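Local coordinates for protein glycerol trinitrate reductase (Agrobacterium tumefaciens, PDB 5EPD) that is an Old Yellow Enzyme family glycerol trinitrate reductase that probably works as an FMN-dependent oxidoreductase using NADH or NADPH, at residues Ala78-Gln89 with Trp122-Gln133; Ala138-Ala147 with Asp159-Glu167. All coordinates share one frame; numbering follows the deposited sequence.

In the fold
In this (alpha/beta)8 barrel, residues 122-133 and both segments of contact 2 lie in the long excursion between the third strand, 117-122, and helix 171-187; contact 1 joins that excursion to the loop after strand 73-80. Contact 1 is the buried one: it starts on two adjacent barrel strands and follows the loops that leave them, with a dense set of backbone and side-chain hydrogen bonds and an embedded histidine. Contact 2 lies farther from the chain centre and is only partly buried. There a small separate parallel sheet, 140-141 with 164-165, is packed by proline, alanine and valine and edged by arginine and water. The two touch directly, R126 NH1 reaching I145 O and V130 N reaching S161 OG.

Contact 1 of 2, residues Ala78-Gln89 with Trp122-Gln133; sequences ATQISQQGQGYQ and WHVGRISHVNLQ
Q80 and W122 pair as parallel neighbours where the second and third strands of the TIM barrel end, and the loops that follow stay locked together. W122 N donates to T79 O at 3.0 Å, and W122 O receives I81 N at 3.1 Å. The tight part lies just beyond. G85 CA sits over one face of the H123 imidazole, 3.4 Å from its centroid. The carbonyl of the same glycine, G85 O, accepts from the backbone N of V124. With CG opposite its own backbone N (chi1 -174°), Q84 runs out extended to the imidazole edge, where H123 NE2 donates a hydrogen bond to a lone pair of Q84 OE1 at 2.8 Å. The donor lies in the amide's carbonyl plane and OE1 in the ring plane, although the two flat groups are turned 44° apart. Farther along the loops, S128 OG donates to a lone pair of Q86 O at 2.6 Å, while V124 CG2 presses on G87 CA. The Y88 and W122 rings meet rim to rim, their planes 12° apart, and Y88 OH goes on to hydrogen-bond Y201.

The side nearer solvent, at the partly exposed Q83 and L132, relies on amides and water, although L132 CD1 still packs against G87 O. Here Q83 NE2 donates to L132 O at 3.1 Å from above the carbonyl plane. L132 O also takes a water at 2.6 Å, which binds Q86 OE1 weakly. Q133 joins the two regions, since its NE2 donates both to S128 OG and, at 2.8 Å, to Q84 O, an oxygen that also accepts from a water shared with G125 O.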
# COMPACT_ATOMS: atom_id res chain seq x y z
N ALA A 78 3.69 -0.84 3.35
CA ALA A 78 3.33 0.53 3.69
C ALA A 78 4.46 1.20 4.50
O ALA A 78 4.98 0.61 5.46
CB ALA A 78 2.03 0.56 4.48
N THR A 79 4.82 2.42 4.08
CA THR A 79 6.03 3.10 4.50
C THR A 79 5.65 4.59 4.80
O THR A 79 5.29 5.36 3.90
CB THR A 79 7.12 2.94 3.40
OG1 THR A 79 7.62 1.59 3.39
CG2 THR A 79 8.31 3.92 3.58
N GLN A 80 5.68 4.94 6.09
CA GLN A 80 5.30 6.29 6.57
C GLN A 80 6.14 7.45 6.03
O GLN A 80 7.38 7.39 5.94
CB GLN A 80 5.33 6.38 8.09
CG GLN A 80 6.71 6.11 8.67
CD GLN A 80 6.83 4.73 9.30
OE1 GLN A 80 6.15 3.77 8.91
NE2 GLN A 80 7.71 4.62 10.28
N ILE A 81 5.42 8.51 5.69
CA ILE A 81 6.01 9.74 5.16
C ILE A 81 6.53 10.70 6.27
O ILE A 81 7.31 11.63 6.00
CB ILE A 81 4.97 10.44 4.26
CG1 ILE A 81 3.75 10.92 5.08
CG2 ILE A 81 4.56 9.49 3.14
CD1 ILE A 81 2.75 11.73 4.28
N SER A 82 6.09 10.47 7.51
CA SER A 82 6.46 11.24 8.70
C SER A 82 6.24 10.34 9.89
O SER A 82 5.58 9.31 9.76
CB SER A 82 5.55 12.44 8.83
OG SER A 82 4.20 12.01 8.95
N GLN A 83 6.75 10.70 11.06
CA GLN A 83 6.48 9.89 12.27
C GLN A 83 5.02 10.06 12.74
O GLN A 83 4.45 9.17 13.39
CB GLN A 83 7.44 10.27 13.38
CG GLN A 83 7.42 9.38 14.60
CD GLN A 83 8.24 9.99 15.71
OE1 GLN A 83 9.25 10.63 15.45
NE2 GLN A 83 7.81 9.83 16.95
N GLN A 84 4.45 11.21 12.39
CA GLN A 84 3.06 11.50 12.64
C GLN A 84 2.21 10.42 11.95
O GLN A 84 1.24 9.87 12.53
CB GLN A 84 2.71 12.88 12.09
CG GLN A 84 1.28 13.32 12.43
CD GLN A 84 0.83 14.52 11.65
OE1 GLN A 84 0.52 14.44 10.45
NE2 GLN A 84 0.75 15.66 12.32
N GLY A 85 2.59 10.11 10.72
CA GLY A 85 1.92 9.07 9.96
C GLY A 85 2.29 7.62 10.27
O GLY A 85 1.86 6.73 9.52
N GLN A 86 3.09 7.36 11.33
CA GLN A 86 3.39 5.98 11.76
C GLN A 86 2.31 5.47 12.70
O GLN A 86 1.88 6.18 13.64
CB GLN A 86 4.76 5.88 12.45
CG GLN A 86 5.24 4.43 12.70
CD GLN A 86 6.54 4.31 13.52
OE1 GLN A 86 7.34 5.25 13.60
NE2 GLN A 86 6.76 3.14 14.11
N GLY A 87 1.88 4.22 12.48
CA GLY A 87 0.80 3.60 13.29
C GLY A 87 1.08 2.24 13.88
O GLY A 87 0.37 1.79 14.77
N TYR A 88 2.09 1.57 13.36
CA TYR A 88 2.56 0.28 13.88
C TYR A 88 4.06 0.37 14.16
O TYR A 88 4.78 1.08 13.42
CB TYR A 88 2.31 -0.82 12.84
CG TYR A 88 0.88 -0.89 12.39
CD1 TYR A 88 0.39 -0.04 11.44
CD2 TYR A 88 0.03 -1.84 12.93
CE1 TYR A 88 -0.93 -0.13 11.02
CE2 TYR A 88 -1.28 -1.95 12.53
CZ TYR A 88 -1.76 -1.09 11.57
OH TYR A 88 -3.09 -1.20 11.20
N GLN A 89 4.53 -0.33 15.19
CA GLN A 89 5.96 -0.31 15.51
C GLN A 89 6.83 -0.86 14.37
O GLN A 89 6.43 -1.79 13.63
CB GLN A 89 6.25 -1.11 16.77
CG GLN A 89 5.83 -2.59 16.73
CD GLN A 89 6.26 -3.32 18.01
OE1 GLN A 89 5.89 -2.93 19.15
NE2 GLN A 89 7.05 -4.39 17.84
N TRP A 122 2.55 6.10 3.06
CA TRP A 122 1.63 5.91 4.16
C TRP A 122 1.46 7.12 5.07
O TRP A 122 2.44 7.79 5.43
CB TRP A 122 2.20 4.78 5.00
CG TRP A 122 1.25 3.90 5.68
CD1 TRP A 122 -0.13 3.84 5.55
CD2 TRP A 122 1.61 2.85 6.59
NE1 TRP A 122 -0.63 2.82 6.33
CE2 TRP A 122 0.41 2.19 6.97
CE3 TRP A 122 2.83 2.38 7.08
CZ2 TRP A 122 0.41 1.10 7.84
CZ3 TRP A 122 2.83 1.31 7.94
CH2 TRP A 122 1.64 0.67 8.31
N HIS A 123 0.22 7.38 5.47
CA HIS A 123 -0.10 8.15 6.68
C HIS A 123 -1.29 7.43 7.34
O HIS A 123 -2.42 7.46 6.82
CB HIS A 123 -0.48 9.60 6.35
CG HIS A 123 -0.36 10.54 7.52
ND1 HIS A 123 -0.81 10.23 8.78
CD2 HIS A 123 0.15 11.79 7.60
CE1 HIS A 123 -0.58 11.24 9.60
NE2 HIS A 123 -0.00 12.20 8.91
N VAL A 124 -1.03 6.82 8.49
CA VAL A 124 -2.08 6.05 9.19
C VAL A 124 -3.26 6.83 9.79
O VAL A 124 -4.29 6.25 10.16
CB VAL A 124 -1.49 5.18 10.32
CG1 VAL A 124 -0.46 4.21 9.73
CG2 VAL A 124 -0.94 6.03 11.47
N GLY A 125 -3.11 8.14 9.92
CA GLY A 125 -4.14 8.94 10.57
C GLY A 125 -4.42 8.41 11.97
O GLY A 125 -3.49 8.20 12.76
N ARG A 126 -5.69 8.17 12.28
CA ARG A 126 -6.08 7.80 13.65
C ARG A 126 -5.70 6.37 14.08
O ARG A 126 -5.84 6.03 15.28
CB ARG A 126 -7.58 7.98 13.85
CG ARG A 126 -8.42 6.96 13.10
CD ARG A 126 -9.86 7.40 13.04
NE ARG A 126 -10.66 6.38 12.36
CZ ARG A 126 -11.97 6.21 12.50
NH1 ARG A 126 -12.72 6.98 13.28
NH2 ARG A 126 -12.55 5.24 11.80
N ILE A 127 -5.23 5.56 13.11
CA ILE A 127 -4.79 4.19 13.41
C ILE A 127 -3.32 4.24 13.84
O ILE A 127 -2.40 3.83 13.09
CB ILE A 127 -5.03 3.25 12.22
CG1 ILE A 127 -6.52 3.27 11.85
CG2 ILE A 127 -4.66 1.81 12.57
CD1 ILE A 127 -6.86 2.39 10.66
N SER A 128 -3.12 4.76 15.06
CA SER A 128 -1.81 4.85 15.70
C SER A 128 -1.96 4.86 17.22
O SER A 128 -3.06 4.67 17.75
CB SER A 128 -1.06 6.11 15.23
OG SER A 128 0.29 6.10 15.67
N HIS A 129 -0.85 5.06 17.91
CA HIS A 129 -0.86 5.08 19.37
C HIS A 129 0.08 6.19 19.81
O HIS A 129 1.08 6.46 19.14
CB HIS A 129 -0.40 3.72 19.90
CG HIS A 129 -0.64 3.52 21.37
ND1 HIS A 129 0.25 3.93 22.34
CD2 HIS A 129 -1.66 2.92 22.04
CE1 HIS A 129 -0.21 3.61 23.53
NE2 HIS A 129 -1.37 2.98 23.38
N VAL A 130 -0.26 6.84 20.91
CA VAL A 130 0.57 7.93 21.47
C VAL A 130 2.04 7.56 21.58
O VAL A 130 2.93 8.36 21.26
CB VAL A 130 0.02 8.46 22.83
CG1 VAL A 130 -1.24 9.28 22.60
CG2 VAL A 130 -0.28 7.33 23.81
N ASN A 131 2.30 6.33 21.98
CA ASN A 131 3.67 5.81 22.05
C ASN A 131 4.49 5.90 20.75
O ASN A 131 5.72 5.93 20.80
CB ASN A 131 3.67 4.35 22.59
CG ASN A 131 3.27 4.27 24.06
OD1 ASN A 131 3.02 5.28 24.71
ND2 ASN A 131 3.20 3.06 24.60
N LEU A 132 3.84 5.93 19.59
CA LEU A 132 4.60 6.02 18.35
C LEU A 132 4.71 7.46 17.86
O LEU A 132 5.56 7.76 17.01
CB LEU A 132 3.97 5.12 17.26
CG LEU A 132 3.84 3.63 17.60
CD1 LEU A 132 2.86 2.93 16.68
CD2 LEU A 132 5.19 2.95 17.53
N GLN A 133 3.87 8.35 18.39
CA GLN A 133 3.73 9.71 17.86
C GLN A 133 4.78 10.65 18.44
O GLN A 133 5.27 10.42 19.55
CB GLN A 133 2.35 10.28 18.20
CG GLN A 133 1.19 9.64 17.44
CD GLN A 133 1.19 10.00 15.98
OE1 GLN A 133 1.46 11.14 15.61
NE2 GLN A 133 0.92 9.01 15.13
O HOH W 1 -1.71 10.02 13.22
O HOH W 2 7.30 5.99 16.42

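Contact 2 of 2, residues Ala138-Ala147 with Asp159-Glu167; sequences APVAPSAIRA and DVSEPRALE
V140 and R164, then A141 and A165, form a two-stranded parallel sheet, a small accessory to the barrel whose strands are joined by a connection that contains strands 150-153 and 156-159. R164 N meets P139 O at 2.8 Å and L166 N meets A141 O at 2.8 Å, each nearly in line with its carbonyl; the return bond from A141 N to R164 O is weak. Side chains sort onto two faces. Beside V140 and R164, the L166 branch CD2 rests 3.7 Å from V140 CB. R164 bends at chi3 (84°), which folds its guanidinium alongside V140, R164 NH2 coming 3.5 Å from V140 CG1. On the face of A141 and A165, A141 CB packs 3.8 Å from P163 CB, and the same proline ring extends CG to I145 O and CD to the backbone of R146.

The next shell positions these groups. The R164 guanidinium is held by a salt bridge to E170 and by a water lying in its plane, 2.7 Å from R164 NE and also bound to A138 O. L166 packs on L171 and I174 of helix 171-187, while R214 bonds both P142 O and L166 O, tying the two segments together beyond the paired strands.

Near the exposed E162 the grip is weaker. R146 crosses E162 with guanidinium and carboxylate 56° apart, and the salt bridge from R146 NH1 to E162 OE2 is long, 4.0 Å. Close by, a water bridges the two backbones, accepting from A147 N and donating to S161 O.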
# COMPACT_ATOMS: atom_id res chain seq x y z
N ALA A 138 -1.25 13.06 20.36
CA ALA A 138 -2.38 12.28 19.88
C ALA A 138 -2.30 12.07 18.34
O ALA A 138 -1.94 12.98 17.60
CB ALA A 138 -3.68 12.95 20.27
N PRO A 139 -2.64 10.86 17.86
CA PRO A 139 -2.67 10.68 16.41
C PRO A 139 -3.60 11.70 15.76
O PRO A 139 -4.45 12.31 16.44
CB PRO A 139 -3.26 9.28 16.23
CG PRO A 139 -3.27 8.63 17.57
CD PRO A 139 -3.28 9.74 18.57
N VAL A 140 -3.46 11.89 14.45
CA VAL A 140 -4.27 12.90 13.77
C VAL A 140 -5.29 12.27 12.82
O VAL A 140 -5.11 11.14 12.35
CB VAL A 140 -3.41 13.95 13.04
CG1 VAL A 140 -2.54 14.68 14.06
CG2 VAL A 140 -2.58 13.31 11.93
N ALA A 141 -6.37 13.00 12.55
CA ALA A 141 -7.52 12.46 11.86
C ALA A 141 -8.39 13.64 11.39
O ALA A 141 -8.24 14.76 11.89
CB ALA A 141 -8.30 11.59 12.82
N PRO A 142 -9.32 13.39 10.44
CA PRO A 142 -10.23 14.47 10.02
C PRO A 142 -11.18 14.94 11.15
O PRO A 142 -11.44 16.13 11.28
CB PRO A 142 -11.03 13.82 8.87
CG PRO A 142 -10.98 12.35 9.14
CD PRO A 142 -9.62 12.11 9.76
N SER A 143 -11.68 14.00 11.96
CA SER A 143 -12.55 14.28 13.09
C SER A 143 -12.05 13.47 14.26
O SER A 143 -11.41 12.42 14.08
CB SER A 143 -13.98 13.88 12.75
OG SER A 143 -14.39 14.50 11.53
N ALA A 144 -12.30 13.96 15.47
CA ALA A 144 -11.88 13.29 16.72
C ALA A 144 -12.82 12.12 17.05
O ALA A 144 -13.67 12.23 17.93
CB ALA A 144 -11.82 14.30 17.86
N ILE A 145 -12.70 11.03 16.30
CA ILE A 145 -13.48 9.81 16.54
C ILE A 145 -12.46 8.68 16.51
O ILE A 145 -11.80 8.46 15.49
CB ILE A 145 -14.53 9.54 15.43
CG1 ILE A 145 -15.38 10.78 15.14
CG2 ILE A 145 -15.42 8.36 15.83
CD1 ILE A 145 -16.05 10.77 13.77
N ARG A 146 -12.30 7.99 17.63
CA ARG A 146 -11.39 6.86 17.74
C ARG A 146 -11.84 5.74 16.80
O ARG A 146 -13.04 5.54 16.59
CB ARG A 146 -11.39 6.32 19.16
CG ARG A 146 -10.12 5.59 19.53
CD ARG A 146 -10.12 5.14 20.98
NE ARG A 146 -10.52 3.74 21.12
CZ ARG A 146 -11.72 3.30 21.48
NH1 ARG A 146 -12.72 4.13 21.73
NH2 ARG A 146 -11.92 1.98 21.56
N ALA A 147 -10.87 5.02 16.24
CA ALA A 147 -11.17 3.79 15.54
C ALA A 147 -11.29 2.65 16.58
O ALA A 147 -10.61 2.66 17.61
CB ALA A 147 -10.09 3.48 14.53
N ASP A 159 -5.39 -1.14 21.86
CA ASP A 159 -6.32 -0.25 21.15
C ASP A 159 -5.58 1.02 20.70
O ASP A 159 -4.68 1.53 21.40
CB ASP A 159 -7.51 0.11 22.03
CG ASP A 159 -8.27 -1.10 22.51
OD1 ASP A 159 -8.33 -2.12 21.79
OD2 ASP A 159 -8.79 -1.05 23.62
N VAL A 160 -5.93 1.49 19.53
CA VAL A 160 -5.41 2.76 19.05
C VAL A 160 -5.92 3.90 19.94
O VAL A 160 -6.94 3.77 20.61
CB VAL A 160 -5.75 3.02 17.56
CG1 VAL A 160 -5.01 2.01 16.68
CG2 VAL A 160 -7.27 2.97 17.29
N SER A 161 -5.18 5.00 19.95
CA SER A 161 -5.48 6.12 20.81
C SER A 161 -6.55 7.00 20.20
O SER A 161 -6.79 6.96 18.98
CB SER A 161 -4.22 6.95 21.00
OG SER A 161 -3.16 6.15 21.51
N GLU A 162 -7.17 7.81 21.07
CA GLU A 162 -8.05 8.91 20.68
C GLU A 162 -7.27 9.90 19.79
O GLU A 162 -6.19 10.34 20.17
CB GLU A 162 -8.53 9.66 21.93
CG GLU A 162 -9.38 8.81 22.88
CD GLU A 162 -10.79 8.59 22.39
OE1 GLU A 162 -11.20 9.31 21.44
OE2 GLU A 162 -11.48 7.69 22.95
N PRO A 163 -7.80 10.22 18.60
CA PRO A 163 -7.08 11.16 17.76
C PRO A 163 -7.55 12.60 17.93
O PRO A 163 -8.64 12.83 18.42
CB PRO A 163 -7.46 10.68 16.36
CG PRO A 163 -8.86 10.17 16.50
CD PRO A 163 -8.92 9.57 17.88
N ARG A 164 -6.73 13.53 17.44
CA ARG A 164 -7.03 14.96 17.37
C ARG A 164 -7.46 15.33 15.95
O ARG A 164 -6.80 14.93 14.97
CB ARG A 164 -5.74 15.71 17.77
CG ARG A 164 -5.66 17.21 17.50
CD ARG A 164 -4.29 17.78 17.94
NE ARG A 164 -3.26 17.61 16.92
CZ ARG A 164 -3.19 18.29 15.76
NH1 ARG A 164 -4.10 19.21 15.43
NH2 ARG A 164 -2.22 18.05 14.92
N ALA A 165 -8.57 16.06 15.81
CA ALA A 165 -9.03 16.48 14.49
C ALA A 165 -8.10 17.55 13.91
O ALA A 165 -7.80 18.53 14.59
CB ALA A 165 -10.46 17.01 14.57
N LEU A 166 -7.62 17.36 12.68
CA LEU A 166 -6.64 18.28 12.08
C LEU A 166 -7.19 19.66 11.80
O LEU A 166 -8.29 19.81 11.28
CB LEU A 166 -6.11 17.75 10.77
CG LEU A 166 -5.11 16.62 10.96
CD1 LEU A 166 -5.09 15.75 9.70
CD2 LEU A 166 -3.72 17.16 11.33
N GLU A 167 -6.41 20.68 12.14
CA GLU A 167 -6.72 22.06 11.77
C GLU A 167 -6.62 22.14 10.25
O GLU A 167 -5.67 21.60 9.65
CB GLU A 167 -5.75 23.07 12.42
CG GLU A 167 -5.67 23.04 13.94
CD GLU A 167 -7.03 23.22 14.61
OE1 GLU A 167 -7.93 23.85 14.02
OE2 GLU A 167 -7.21 22.72 15.74
O HOH W 3 -1.95 15.72 18.30
O HOH W 4 -8.16 5.94 16.58